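Long-range contact in hemolysin BL lytic component L1 (Bacillus cereus, PDB 7NMQ), which is the L1 component of the tripartite enterotoxin haemolysin BL, which probably lyses host cells by forming alpha-helical pores in their membranes: residues Q78-Q92 with W347-D360. Sequence-based numbering, arbitrary orientation.
Sequences QKTARNIVNYDEQFQ and WNDIHKDAEFISKD
Trp347 drives its indole as a knob into a hole formed by Ile84, Tyr87, Asp88 and Phe91, joining the antiparallel helices 45-103 and 330-357. Tyr87 lays CD2 over one indole face, 3.4 Å from Trp347 CZ2, with the ring planes inclined at 49°, while Ile84 CG2 meets the indole edge. An indole suits this place: its broad face packs against the Tyr87 ring, and its N-H is spent on Leu5 O. Further along, small residues let the helices approach: Ala354 CB packs against Val85 CG2 at 3.6 Å and against Ile84, and Ala81 CB packs against Ala354 O.

Val85 CG1 sits over the His351 ring, 3.9 Å from its centroid, a CH-pi contact.

Arg82, bent at chi2 and chi3, grips Glu355 end-on, though the guanidinium and carboxylate planes are steeply turned (74°). The bond from NH1 to OE1, 2.8 Å, is bent (131°); that from NH2 to OE2, 2.9 Å, comes from above the carboxylate plane. Lys359 NZ takes the anti lone pair of Glu355 OE2.

In the chain that follows helix 330-357, Asp360 OD1 receives a straight bond of 3.0 Å from Gln78 NE2, and water joins the amide to Ile357 O and Lys359 O. An aromatic and aliphatic seam is thus bordered along one side by the Arg82-Glu355-Lys359 network, whose two cations probably keep Glu355 ionised; packing and polar border together fix the antiparallel pair in this ClyA-like bundle.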
loop_
_atom_site.group_PDB
_atom_site.type_symbol
_atom_site.label_atom_id
_atom_site.label_comp_id
_atom_site.label_asym_id
_atom_site.label_seq_id
_atom_site.Cartn_x
_atom_site.Cartn_y
_atom_site.Cartn_z
ATOM N N GLN A 78 -9.464 1.366 2.534
ATOM C CA GLN A 78 -9.669 2.025 3.851
ATOM C C GLN A 78 -10.941 1.496 4.523
ATOM O O GLN A 78 -10.931 1.382 5.780
ATOM C CB GLN A 78 -9.756 3.531 3.666
ATOM C CG GLN A 78 -8.406 4.098 3.270
ATOM C CD GLN A 78 -8.474 5.537 2.845
ATOM O OE1 GLN A 78 -9.481 5.985 2.323
ATOM N NE2 GLN A 78 -7.364 6.244 3.004
ATOM N N LYS A 79 -11.999 1.201 3.773
ATOM C CA LYS A 79 -13.261 0.660 4.367
ATOM C C LYS A 79 -12.941 -0.710 4.969
ATOM O O LYS A 79 -13.612 -1.070 5.969
ATOM C CB LYS A 79 -14.375 0.578 3.333
ATOM C CG LYS A 79 -15.697 0.007 3.791
ATOM C CD LYS A 79 -16.384 0.816 4.808
ATOM C CE LYS A 79 -17.866 0.504 4.883
ATOM N NZ LYS A 79 -18.131 -0.948 5.049
ATOM N N THR A 80 -12.040 -1.494 4.402
ATOM C CA THR A 80 -11.651 -2.815 4.960
ATOM C C THR A 80 -11.139 -2.568 6.388
ATOM O O THR A 80 -11.406 -3.325 7.309
ATOM C CB THR A 80 -10.613 -3.479 4.045
ATOM O OG1 THR A 80 -11.165 -3.531 2.721
ATOM C CG2 THR A 80 -10.221 -4.848 4.554
ATOM N N ALA A 81 -10.316 -1.530 6.575
ATOM C CA ALA A 81 -9.788 -1.167 7.906
ATOM C C ALA A 81 -10.924 -0.643 8.793
ATOM O O ALA A 81 -10.941 -0.958 9.993
ATOM C CB ALA A 81 -8.649 -0.191 7.854
ATOM N N ARG A 82 -11.812 0.195 8.268
ATOM C CA ARG A 82 -12.947 0.729 9.041
ATOM C C ARG A 82 -13.777 -0.459 9.552
ATOM O O ARG A 82 -14.286 -0.379 10.670
ATOM C CB ARG A 82 -13.783 1.662 8.151
ATOM C CG ARG A 82 -15.020 2.256 8.807
ATOM C CD ARG A 82 -14.803 2.860 10.181
ATOM N NE ARG A 82 -13.806 3.902 10.111
ATOM C CZ ARG A 82 -13.313 4.600 11.130
ATOM N NH1 ARG A 82 -13.716 4.392 12.375
ATOM N NH2 ARG A 82 -12.396 5.524 10.870
ATOM N N ASN A 83 -13.944 -1.507 8.765
ATOM C CA ASN A 83 -14.736 -2.685 9.216
ATOM C C ASN A 83 -14.068 -3.350 10.423
ATOM O O ASN A 83 -14.780 -3.845 11.282
ATOM C CB ASN A 83 -14.937 -3.672 8.077
ATOM C CG ASN A 83 -15.874 -3.146 7.024
ATOM O OD1 ASN A 83 -16.596 -2.157 7.237
ATOM N ND2 ASN A 83 -15.853 -3.820 5.870
ATOM N N ILE A 84 -12.756 -3.311 10.520
ATOM C CA ILE A 84 -12.026 -3.851 11.695
ATOM C C ILE A 84 -12.356 -2.972 12.892
ATOM O O ILE A 84 -12.661 -3.471 13.984
ATOM C CB ILE A 84 -10.525 -3.966 11.382
ATOM C CG1 ILE A 84 -10.345 -5.017 10.285
ATOM C CG2 ILE A 84 -9.760 -4.284 12.644
ATOM C CD1 ILE A 84 -8.955 -5.100 9.719
ATOM N N VAL A 85 -12.242 -1.653 12.724
ATOM C CA VAL A 85 -12.608 -0.715 13.805
ATOM C C VAL A 85 -14.048 -1.004 14.237
ATOM O O VAL A 85 -14.320 -1.052 15.464
ATOM C CB VAL A 85 -12.466 0.754 13.385
ATOM C CG1 VAL A 85 -12.964 1.670 14.502
ATOM C CG2 VAL A 85 -11.040 1.114 12.980
ATOM N N ASN A 86 -14.974 -1.127 13.304
ATOM C CA ASN A 86 -16.404 -1.296 13.651
ATOM C C ASN A 86 -16.609 -2.645 14.345
ATOM O O ASN A 86 -17.512 -2.719 15.196
ATOM C CB ASN A 86 -17.261 -1.128 12.423
ATOM C CG ASN A 86 -17.360 0.337 12.038
ATOM O OD1 ASN A 86 -17.328 1.207 12.896
ATOM N ND2 ASN A 86 -17.704 0.597 10.816
ATOM N N TYR A 87 -15.846 -3.656 14.013
ATOM C CA TYR A 87 -15.996 -4.969 14.706
ATOM C C TYR A 87 -15.532 -4.785 16.147
ATOM O O TYR A 87 -16.203 -5.226 17.081
ATOM C CB TYR A 87 -15.241 -6.093 14.009
ATOM C CG TYR A 87 -15.546 -7.385 14.730
ATOM C CD1 TYR A 87 -16.668 -8.126 14.416
ATOM C CD2 TYR A 87 -14.765 -7.792 15.802
ATOM C CE1 TYR A 87 -16.978 -9.261 15.145
ATOM C CE2 TYR A 87 -15.059 -8.952 16.512
ATOM C CZ TYR A 87 -16.184 -9.679 16.188
ATOM O OH TYR A 87 -16.564 -10.804 16.886
ATOM N N ASP A 88 -14.443 -4.079 16.384
ATOM C CA ASP A 88 -14.034 -3.814 17.772
ATOM C C ASP A 88 -15.158 -3.086 18.500
ATOM O O ASP A 88 -15.478 -3.439 19.650
ATOM C CB ASP A 88 -12.770 -2.961 17.870
ATOM C CG ASP A 88 -12.446 -2.630 19.325
ATOM O OD1 ASP A 88 -12.305 -3.576 20.121
ATOM O OD2 ASP A 88 -12.232 -1.399 19.628
ATOM N N GLU A 89 -15.756 -2.057 17.892
ATOM C CA GLU A 89 -16.817 -1.290 18.601
ATOM C C GLU A 89 -17.986 -2.245 18.884
ATOM O O GLU A 89 -18.557 -2.160 19.990
ATOM C CB GLU A 89 -17.273 -0.061 17.820
ATOM C CG GLU A 89 -16.104 0.796 17.354
ATOM C CD GLU A 89 -15.813 2.139 18.017
ATOM O OE1 GLU A 89 -16.431 3.138 17.624
ATOM O OE2 GLU A 89 -14.903 2.203 18.849
ATOM N N GLN A 90 -18.327 -3.152 17.966
ATOM C CA GLN A 90 -19.443 -4.087 18.230
ATOM C C GLN A 90 -19.038 -5.026 19.372
ATOM O O GLN A 90 -19.852 -5.239 20.272
ATOM C CB GLN A 90 -19.789 -4.876 16.974
ATOM C CG GLN A 90 -21.049 -5.695 17.164
ATOM C CD GLN A 90 -21.501 -6.435 15.941
ATOM O OE1 GLN A 90 -20.902 -6.377 14.898
ATOM N NE2 GLN A 90 -22.620 -7.101 16.039
ATOM N N PHE A 91 -17.871 -5.616 19.319
ATOM C CA PHE A 91 -17.395 -6.588 20.339
ATOM C C PHE A 91 -17.393 -5.900 21.710
ATOM O O PHE A 91 -17.925 -6.446 22.694
ATOM C CB PHE A 91 -16.016 -7.127 19.982
ATOM C CG PHE A 91 -15.611 -8.253 20.876
ATOM C CD1 PHE A 91 -15.059 -8.016 22.106
ATOM C CD2 PHE A 91 -16.016 -9.544 20.579
ATOM C CE1 PHE A 91 -14.776 -9.071 22.959
ATOM C CE2 PHE A 91 -15.715 -10.600 21.412
ATOM C CZ PHE A 91 -15.104 -10.360 22.610
ATOM N N GLN A 92 -16.860 -4.666 21.769
ATOM C CA GLN A 92 -16.751 -3.965 23.071
ATOM C C GLN A 92 -18.151 -3.722 23.609
ATOM O O GLN A 92 -18.355 -3.785 24.830
ATOM C CB GLN A 92 -16.018 -2.640 22.970
ATOM C CG GLN A 92 -14.577 -2.762 22.502
ATOM C CD GLN A 92 -13.701 -3.540 23.447
ATOM O OE1 GLN A 92 -13.932 -3.534 24.664
ATOM N NE2 GLN A 92 -12.672 -4.168 22.895
ATOM N N TRP A 347 -8.819 -7.065 20.691
ATOM C CA TRP A 347 -9.617 -6.172 19.824
ATOM C C TRP A 347 -9.360 -4.708 20.188
ATOM O O TRP A 347 -9.148 -3.898 19.259
ATOM C CB TRP A 347 -11.098 -6.520 19.852
ATOM C CG TRP A 347 -11.429 -7.682 18.976
ATOM C CD1 TRP A 347 -11.767 -8.956 19.355
ATOM C CD2 TRP A 347 -11.373 -7.692 17.540
ATOM N NE1 TRP A 347 -11.957 -9.735 18.253
ATOM C CE2 TRP A 347 -11.706 -8.994 17.130
ATOM C CE3 TRP A 347 -11.105 -6.700 16.590
ATOM C CZ2 TRP A 347 -11.797 -9.348 15.804
ATOM C CZ3 TRP A 347 -11.170 -7.073 15.273
ATOM C CH2 TRP A 347 -11.511 -8.375 14.884
ATOM N N ASN A 348 -9.314 -4.362 21.461
ATOM C CA ASN A 348 -9.070 -2.948 21.829
ATOM C C ASN A 348 -7.673 -2.556 21.332
ATOM O O ASN A 348 -7.502 -1.418 20.848
ATOM C CB ASN A 348 -9.228 -2.737 23.323
ATOM C CG ASN A 348 -8.867 -1.328 23.684
ATOM O OD1 ASN A 348 -9.529 -0.381 23.259
ATOM N ND2 ASN A 348 -7.740 -1.196 24.350
ATOM N N ASP A 349 -6.738 -3.500 21.357
ATOM C CA ASP A 349 -5.320 -3.233 21.008
ATOM C C ASP A 349 -5.171 -2.882 19.522
ATOM O O ASP A 349 -4.227 -2.214 19.187
ATOM C CB ASP A 349 -4.432 -4.418 21.398
ATOM C CG ASP A 349 -3.003 -4.324 20.897
ATOM O OD1 ASP A 349 -2.239 -3.559 21.487
ATOM O OD2 ASP A 349 -2.674 -4.994 19.883
ATOM N N ILE A 350 -6.068 -3.319 18.656
ATOM C CA ILE A 350 -5.946 -3.103 17.192
ATOM C C ILE A 350 -6.717 -1.849 16.770
ATOM O O ILE A 350 -6.536 -1.404 15.646
ATOM C CB ILE A 350 -6.418 -4.363 16.445
ATOM C CG1 ILE A 350 -5.814 -4.465 15.062
ATOM C CG2 ILE A 350 -7.923 -4.465 16.382
ATOM C CD1 ILE A 350 -6.182 -5.734 14.359
ATOM N N HIS A 351 -7.569 -1.317 17.630
ATOM C CA HIS A 351 -8.539 -0.250 17.251
ATOM C C HIS A 351 -7.864 0.995 16.678
ATOM O O HIS A 351 -8.210 1.395 15.567
ATOM C CB HIS A 351 -9.342 0.173 18.474
ATOM C CG HIS A 351 -10.511 1.053 18.175
ATOM N ND1 HIS A 351 -10.414 2.377 17.829
ATOM C CD2 HIS A 351 -11.831 0.798 18.320
ATOM C CE1 HIS A 351 -11.625 2.893 17.715
ATOM N NE2 HIS A 351 -12.514 1.937 18.000
ATOM N N LYS A 352 -6.951 1.602 17.422
ATOM C CA LYS A 352 -6.360 2.911 17.003
ATOM C C LYS A 352 -5.569 2.750 15.700
ATOM O O LYS A 352 -5.672 3.616 14.816
ATOM C CB LYS A 352 -5.501 3.452 18.135
ATOM C CG LYS A 352 -6.326 4.028 19.272
ATOM C CD LYS A 352 -5.492 4.795 20.243
ATOM C CE LYS A 352 -6.233 5.191 21.496
ATOM N NZ LYS A 352 -5.454 6.180 22.279
ATOM N N ASP A 353 -4.875 1.625 15.534
ATOM C CA ASP A 353 -4.046 1.404 14.322
ATOM C C ASP A 353 -4.943 1.144 13.102
ATOM O O ASP A 353 -4.643 1.626 11.985
ATOM C CB ASP A 353 -3.014 0.332 14.631
ATOM C CG ASP A 353 -1.912 0.889 15.535
ATOM O OD1 ASP A 353 -1.655 2.143 15.496
ATOM O OD2 ASP A 353 -1.342 0.114 16.290
ATOM N N ALA A 354 -6.006 0.352 13.262
ATOM C CA ALA A 354 -6.992 0.153 12.185
ATOM C C ALA A 354 -7.603 1.503 11.814
ATOM O O ALA A 354 -7.826 1.768 10.623
ATOM C CB ALA A 354 -8.048 -0.845 12.585
ATOM N N GLU A 355 -7.892 2.332 12.810
ATOM C CA GLU A 355 -8.511 3.646 12.586
ATOM C C GLU A 355 -7.541 4.454 11.696
ATOM O O GLU A 355 -7.980 5.108 10.719
ATOM C CB GLU A 355 -8.722 4.311 13.936
ATOM C CG GLU A 355 -9.204 5.716 13.822
ATOM C CD GLU A 355 -10.668 5.895 13.510
ATOM O OE1 GLU A 355 -11.452 5.014 13.885
ATOM O OE2 GLU A 355 -11.020 6.972 12.952
ATOM N N PHE A 356 -6.245 4.414 11.997
ATOM C CA PHE A 356 -5.218 5.141 11.207
ATOM C C PHE A 356 -5.264 4.702 9.750
ATOM O O PHE A 356 -5.291 5.578 8.841
ATOM C CB PHE A 356 -3.824 4.976 11.789
ATOM C CG PHE A 356 -2.791 5.698 10.966
ATOM C CD1 PHE A 356 -2.264 5.124 9.818
ATOM C CD2 PHE A 356 -2.390 6.985 11.297
ATOM C CE1 PHE A 356 -1.285 5.781 9.071
ATOM C CE2 PHE A 356 -1.430 7.645 10.546
ATOM C CZ PHE A 356 -0.876 7.043 9.426
ATOM N N ILE A 357 -5.292 3.393 9.522
ATOM C CA ILE A 357 -5.225 2.869 8.129
ATOM C C ILE A 357 -6.505 3.227 7.372
ATOM O O ILE A 357 -6.479 3.296 6.113
ATOM C CB ILE A 357 -4.929 1.356 8.118
ATOM C CG1 ILE A 357 -3.539 1.142 8.703
ATOM C CG2 ILE A 357 -5.070 0.752 6.722
ATOM C CD1 ILE A 357 -3.146 -0.265 8.917
ATOM N N SER A 358 -7.620 3.397 8.069
ATOM C CA SER A 358 -8.929 3.701 7.459
ATOM C C SER A 358 -9.014 5.143 6.951
ATOM O O SER A 358 -10.051 5.484 6.359
ATOM C CB SER A 358 -10.057 3.463 8.418
ATOM O OG SER A 358 -10.148 4.447 9.429
ATOM N N LYS A 359 -8.018 5.981 7.249
ATOM C CA LYS A 359 -8.070 7.425 6.912
ATOM C C LYS A 359 -6.856 7.762 6.057
ATOM O O LYS A 359 -5.857 7.063 6.147
ATOM C CB LYS A 359 -8.068 8.229 8.202
ATOM C CG LYS A 359 -9.379 8.124 8.958
ATOM C CD LYS A 359 -9.423 8.974 10.160
ATOM C CE LYS A 359 -8.745 8.344 11.356
ATOM N NZ LYS A 359 -9.280 8.914 12.619
ATOM N N ASP A 360 -6.976 8.769 5.206
ATOM C CA ASP A 360 -5.823 9.111 4.369
ATOM C C ASP A 360 -4.588 9.315 5.232
ATOM O O ASP A 360 -4.654 10.001 6.260
ATOM C CB ASP A 360 -6.068 10.388 3.579
ATOM C CG ASP A 360 -6.970 10.183 2.381
ATOM O OD1 ASP A 360 -7.187 9.014 1.997
ATOM O OD2 ASP A 360 -7.456 11.217 1.847
HETATM O O HOH W 1 -4.941 5.129 4.400
HETATM O O HOH W 2 -9.497 8.365 1.020
HETATM O O HOH W 3 -12.817 5.119 7.373
HETATM O O HOH W 4 -11.850 -0.364 21.994
#